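Local atomic coordinates of metallo-beta-lactamase (Simiduia agarivorans, PDB entry 6MFI), a protein that probably hydrolyses beta-lactam antibiotics as a zinc-dependent metallo-beta-lactamase of subclass B3. Residues Pro46-Gly60 and Val87-Ser99. Numbering follows the deposited sequence.
Sequences PGPPFRVLGNTYYVG and VIVRDNIARLGFS
The hairpin of strands 50-53 and 56-58, with the extended chain leading into it and the residues that follow it, lies against helix 85-95, nearest where the CA atoms of Val59 and Asn92 stand 5.3 Å apart. Asn92, buried at that point, uses its amide as a clasp between two backbone pieces: ND2 donates to Gly47 O at 3.0 Å and to Val59 O at 3.2 Å. Both acceptors lie close to the amide plane, whereas ND2 is tilted out of the Gly47 carbonyl plane and stands almost directly above that of Val59. Two bonds from one NH2 probably restrain the amide's rotation, although Gly47 O also lies close to OD1, another acceptor. Asparagine suits the place because its short side chain brings one NH2 to two backbone carbonyls at once. Its chi1 of -80° places CG anti to its own carbonyl carbon, which brings the amide to Gly47. Pro49 lies across this amide, CD 3.2 Å from Asn92 OD1, and CD also rests over one face of the Arg95 guanidinium, toward its rim; the compact, rigid ring fills the angle between the two side chains. Val59 packs on the helix with both branches, CG1 meeting Leu96 CD1 at 3.7 Å and Ile93 CG1, CG2 meeting Val89 CG1. Leu96 spreads its methyls between Val59, Pro49 and the Tyr57 ring. Beyond it, Phe98 points its CE2-CZ edge at the rim of one Tyr57 face, an offset edge-to-face pair with planes at 60° and centroids 5.2 Å apart. Gly97, with positive phi, closes the helix in a Schellman motif and turns the chain so that Phe98 reaches Tyr57. The whole joins the edge hairpin of one sheet to a helix flanking it, as in the alpha-beta/beta-alpha sandwich of the metallo-beta-lactamase fold.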
loop_
_atom_site.group_PDB
_atom_site.type_symbol
_atom_site.label_atom_id
_atom_site.label_comp_id
_atom_site.label_asym_id
_atom_site.label_seq_id
_atom_site.Cartn_x
_atom_site.Cartn_y
_atom_site.Cartn_z
ATOM N N PRO A 46 -6.334 11.980 -11.598
ATOM C CA PRO A 46 -5.263 12.786 -11.000
ATOM C C PRO A 46 -5.708 13.428 -9.694
ATOM O O PRO A 46 -6.852 13.861 -9.549
ATOM C CB PRO A 46 -4.966 13.840 -12.073
ATOM C CG PRO A 46 -5.513 13.265 -13.344
ATOM C CD PRO A 46 -6.708 12.463 -12.938
ATOM N N GLY A 47 -4.784 13.481 -8.739
ATOM C CA GLY A 47 -5.044 14.079 -7.453
ATOM C C GLY A 47 -3.828 14.806 -6.914
ATOM O O GLY A 47 -2.691 14.546 -7.319
ATOM N N PRO A 48 -4.047 15.735 -5.990
ATOM C CA PRO A 48 -2.935 16.514 -5.445
ATOM C C PRO A 48 -2.209 15.741 -4.360
ATOM O O PRO A 48 -2.796 14.864 -3.707
ATOM C CB PRO A 48 -3.631 17.755 -4.871
ATOM C CG PRO A 48 -4.971 17.248 -4.454
ATOM C CD PRO A 48 -5.345 16.161 -5.438
ATOM N N PRO A 49 -0.928 16.027 -4.142
ATOM C CA PRO A 49 -0.210 15.429 -3.017
ATOM C C PRO A 49 -0.338 16.270 -1.759
ATOM O O PRO A 49 -0.487 17.492 -1.803
ATOM C CB PRO A 49 1.240 15.407 -3.517
ATOM C CG PRO A 49 1.333 16.634 -4.367
ATOM C CD PRO A 49 -0.038 16.840 -4.991
ATOM N N PHE A 50 -0.276 15.592 -0.615
ATOM C CA PHE A 50 -0.365 16.284 0.661
ATOM C C PHE A 50 0.517 15.584 1.683
ATOM O O PHE A 50 0.892 14.420 1.521
ATOM C CB PHE A 50 -1.813 16.371 1.166
ATOM C CG PHE A 50 -2.469 15.036 1.383
ATOM C CD1 PHE A 50 -2.423 14.420 2.623
ATOM C CD2 PHE A 50 -3.149 14.408 0.353
ATOM C CE1 PHE A 50 -3.030 13.195 2.828
ATOM C CE2 PHE A 50 -3.760 13.185 0.554
ATOM C CZ PHE A 50 -3.700 12.579 1.793
ATOM N N ARG A 51 0.843 16.319 2.742
ATOM C CA ARG A 51 1.679 15.795 3.813
ATOM C C ARG A 51 0.829 15.024 4.813
ATOM O O ARG A 51 -0.178 15.537 5.314
ATOM C CB ARG A 51 2.417 16.936 4.513
ATOM C CG ARG A 51 2.865 16.617 5.930
ATOM C CD ARG A 51 3.511 17.827 6.577
ATOM N NE ARG A 51 4.738 18.221 5.891
ATOM C CZ ARG A 51 5.954 18.121 6.421
ATOM N NH1 ARG A 51 6.105 17.645 7.649
ATOM N NH2 ARG A 51 7.015 18.501 5.725
ATOM N N VAL A 52 1.232 13.787 5.100
ATOM C CA VAL A 52 0.543 12.993 6.112
ATOM C C VAL A 52 1.015 13.382 7.508
ATOM O O VAL A 52 0.232 13.857 8.339
ATOM C CB VAL A 52 0.744 11.489 5.847
ATOM C CG1 VAL A 52 0.086 10.664 6.942
ATOM C CG2 VAL A 52 0.188 11.112 4.480
ATOM N N LEU A 53 2.308 13.193 7.780
ATOM C CA LEU A 53 2.903 13.558 9.060
ATOM C C LEU A 53 4.424 13.539 8.964
ATOM O O LEU A 53 5.016 12.522 8.590
ATOM C CB LEU A 53 2.425 12.613 10.167
ATOM C CG LEU A 53 2.568 13.129 11.600
ATOM C CD1 LEU A 53 1.404 12.658 12.456
ATOM C CD2 LEU A 53 3.893 12.696 12.211
ATOM N N GLY A 54 5.063 14.660 9.302
ATOM C CA GLY A 54 6.510 14.765 9.252
ATOM C C GLY A 54 7.109 14.534 7.877
ATOM O O GLY A 54 6.843 15.287 6.937
ATOM N N ASN A 55 7.925 13.492 7.752
ATOM C CA ASN A 55 8.603 13.173 6.505
ATOM C C ASN A 55 7.756 12.326 5.566
ATOM O O ASN A 55 8.230 11.971 4.484
ATOM C CB ASN A 55 9.925 12.450 6.794
ATOM C CG ASN A 55 9.720 11.108 7.476
ATOM O OD1 ASN A 55 8.672 10.852 8.075
ATOM N ND2 ASN A 55 10.721 10.242 7.384
ATOM N N THR A 56 6.523 12.000 5.945
ATOM C CA THR A 56 5.672 11.105 5.170
ATOM C C THR A 56 4.646 11.915 4.389
ATOM O O THR A 56 3.989 12.799 4.949
ATOM C CB THR A 56 4.970 10.100 6.087
ATOM O OG1 THR A 56 5.949 9.256 6.706
ATOM C CG2 THR A 56 3.997 9.240 5.297
ATOM N N TYR A 57 4.507 11.609 3.098
ATOM C CA TYR A 57 3.591 12.319 2.218
ATOM C C TYR A 57 2.741 11.329 1.436
ATOM O O TYR A 57 3.136 10.180 1.216
ATOM C CB TYR A 57 4.338 13.228 1.230
ATOM C CG TYR A 57 5.216 14.274 1.876
ATOM C CD1 TYR A 57 6.505 13.968 2.293
ATOM C CD2 TYR A 57 4.761 15.574 2.057
ATOM C CE1 TYR A 57 7.312 14.923 2.880
ATOM C CE2 TYR A 57 5.559 16.535 2.644
ATOM C CZ TYR A 57 6.834 16.205 3.052
ATOM O OH TYR A 57 7.634 17.159 3.637
ATOM N N TYR A 58 1.569 11.792 1.014
ATOM C CA TYR A 58 0.707 11.058 0.098
ATOM C C TYR A 58 0.943 11.595 -1.308
ATOM O O TYR A 58 0.738 12.787 -1.560
ATOM C CB TYR A 58 -0.762 11.203 0.496
ATOM C CG TYR A 58 -1.732 10.434 -0.376
ATOM C CD1 TYR A 58 -2.212 10.973 -1.566
ATOM C CD2 TYR A 58 -2.178 9.173 -0.006
ATOM C CE1 TYR A 58 -3.099 10.275 -2.363
ATOM C CE2 TYR A 58 -3.066 8.468 -0.796
ATOM C CZ TYR A 58 -3.522 9.022 -1.973
ATOM O OH TYR A 58 -4.407 8.321 -2.762
ATOM N N VAL A 59 1.378 10.725 -2.215
ATOM C CA VAL A 59 1.690 11.123 -3.581
ATOM C C VAL A 59 0.898 10.303 -4.599
ATOM O O VAL A 59 1.242 10.274 -5.774
ATOM C CB VAL A 59 3.204 11.033 -3.855
ATOM C CG1 VAL A 59 3.955 12.057 -3.022
ATOM C CG2 VAL A 59 3.715 9.629 -3.574
ATOM N N GLY A 60 -0.170 9.641 -4.157
ATOM C CA GLY A 60 -0.964 8.796 -5.021
ATOM C C GLY A 60 -2.070 9.555 -5.729
ATOM O O GLY A 60 -2.149 10.785 -5.696
ATOM N N VAL A 87 2.296 8.121 -13.625
ATOM C CA VAL A 87 2.516 9.466 -14.146
ATOM C C VAL A 87 2.056 10.506 -13.132
ATOM O O VAL A 87 2.708 11.540 -12.942
ATOM C CB VAL A 87 1.805 9.634 -15.501
ATOM C CG1 VAL A 87 2.074 11.015 -16.079
ATOM C CG2 VAL A 87 2.246 8.547 -16.469
ATOM N N ILE A 88 0.933 10.246 -12.461
ATOM C CA ILE A 88 0.446 11.164 -11.436
ATOM C C ILE A 88 1.363 11.140 -10.219
ATOM O O ILE A 88 1.622 12.180 -9.600
ATOM C CB ILE A 88 -1.008 10.817 -11.067
ATOM C CG1 ILE A 88 -1.921 11.016 -12.278
ATOM C CG2 ILE A 88 -1.485 11.662 -9.894
ATOM C CD1 ILE A 88 -3.065 10.031 -12.353
ATOM N N VAL A 89 1.870 9.960 -9.859
ATOM C CA VAL A 89 2.797 9.858 -8.734
ATOM C C VAL A 89 4.078 10.624 -9.034
ATOM O O VAL A 89 4.596 11.357 -8.181
ATOM C CB VAL A 89 3.081 8.379 -8.410
ATOM C CG1 VAL A 89 4.226 8.259 -7.412
ATOM C CG2 VAL A 89 1.827 7.705 -7.876
ATOM N N ARG A 90 4.606 10.470 -10.250
ATOM C CA ARG A 90 5.781 11.233 -10.658
ATOM C C ARG A 90 5.513 12.730 -10.589
ATOM O O ARG A 90 6.359 13.502 -10.120
ATOM C CB ARG A 90 6.193 10.835 -12.074
ATOM C CG ARG A 90 7.486 10.052 -12.162
ATOM C CD ARG A 90 8.020 10.046 -13.585
ATOM N NE ARG A 90 7.088 9.429 -14.525
ATOM C CZ ARG A 90 6.397 10.101 -15.443
ATOM N NH1 ARG A 90 6.534 11.415 -15.547
ATOM N NH2 ARG A 90 5.570 9.460 -16.257
ATOM N N ASP A 91 4.339 13.161 -11.055
ATOM C CA ASP A 91 3.993 14.573 -10.974
ATOM C C ASP A 91 3.868 15.029 -9.527
ATOM O O ASP A 91 4.351 16.105 -9.170
ATOM C CB ASP A 91 2.694 14.835 -11.733
ATOM C CG ASP A 91 2.429 16.310 -11.947
ATOM O OD1 ASP A 91 3.379 17.069 -12.222
ATOM O OD2 ASP A 91 1.251 16.712 -11.827
ATOM N N ASN A 92 3.248 14.215 -8.670
ATOM C CA ASN A 92 3.002 14.637 -7.292
ATOM C C ASN A 92 4.302 14.772 -6.507
ATOM O O ASN A 92 4.424 15.653 -5.648
ATOM C CB ASN A 92 2.056 13.653 -6.601
ATOM C CG ASN A 92 0.609 13.886 -6.969
ATOM O OD1 ASN A 92 0.263 14.913 -7.556
ATOM N ND2 ASN A 92 -0.248 12.927 -6.639
ATOM N N ILE A 93 5.279 13.906 -6.780
ATOM C CA ILE A 93 6.577 14.018 -6.120
ATOM C C ILE A 93 7.254 15.326 -6.507
ATOM O O ILE A 93 7.868 16.000 -5.669
ATOM C CB ILE A 93 7.456 12.798 -6.456
ATOM C CG1 ILE A 93 6.845 11.523 -5.870
ATOM C CG2 ILE A 93 8.875 12.993 -5.940
ATOM C CD1 ILE A 93 7.591 10.261 -6.243
ATOM N N ALA A 94 7.145 15.714 -7.781
ATOM C CA ALA A 94 7.727 16.974 -8.224
ATOM C C ALA A 94 6.972 18.173 -7.662
ATOM O O ALA A 94 7.580 19.219 -7.405
ATOM C CB ALA A 94 7.757 17.031 -9.751
ATOM N N ARG A 95 5.657 18.044 -7.466
ATOM C CA ARG A 95 4.881 19.141 -6.893
ATOM C C ARG A 95 5.354 19.474 -5.485
ATOM O O ARG A 95 5.396 20.647 -5.095
ATOM C CB ARG A 95 3.394 18.790 -6.888
ATOM C CG ARG A 95 2.763 18.730 -8.266
ATOM C CD ARG A 95 1.297 18.334 -8.193
ATOM N NE ARG A 95 0.496 19.312 -7.463
ATOM C CZ ARG A 95 -0.824 19.428 -7.573
ATOM N NH1 ARG A 95 -1.494 18.626 -8.388
ATOM N NH2 ARG A 95 -1.474 20.346 -6.870
ATOM N N LEU A 96 5.715 18.453 -4.706
ATOM C CA LEU A 96 6.239 18.677 -3.365
ATOM C C LEU A 96 7.664 19.211 -3.374
ATOM O O LEU A 96 8.144 19.662 -2.329
ATOM C CB LEU A 96 6.180 17.380 -2.558
ATOM C CG LEU A 96 4.791 16.862 -2.186
ATOM C CD1 LEU A 96 4.858 15.395 -1.800
ATOM C CD2 LEU A 96 4.193 17.689 -1.059
ATOM N N GLY A 97 8.345 19.175 -4.516
ATOM C CA GLY A 97 9.706 19.655 -4.612
ATOM C C GLY A 97 10.777 18.608 -4.414
ATOM O O GLY A 97 11.951 18.971 -4.262
ATOM N N PHE A 98 10.419 17.329 -4.412
ATOM C CA PHE A 98 11.372 16.251 -4.201
ATOM C C PHE A 98 11.849 15.691 -5.535
ATOM O O PHE A 98 11.096 15.628 -6.511
ATOM C CB PHE A 98 10.756 15.137 -3.355
ATOM C CG PHE A 98 10.387 15.568 -1.965
ATOM C CD1 PHE A 98 11.366 15.938 -1.058
ATOM C CD2 PHE A 98 9.062 15.606 -1.564
ATOM C CE1 PHE A 98 11.030 16.337 0.223
ATOM C CE2 PHE A 98 8.720 16.004 -0.285
ATOM C CZ PHE A 98 9.706 16.370 0.609
ATOM N N SER A 99 13.116 15.285 -5.566
ATOM C CA SER A 99 13.714 14.731 -6.771
ATOM C C SER A 99 13.367 13.254 -6.901
ATOM O O SER A 99 13.460 12.497 -5.928
ATOM C CB SER A 99 15.230 14.919 -6.745
ATOM O OG SER A 99 15.860 14.140 -7.746
#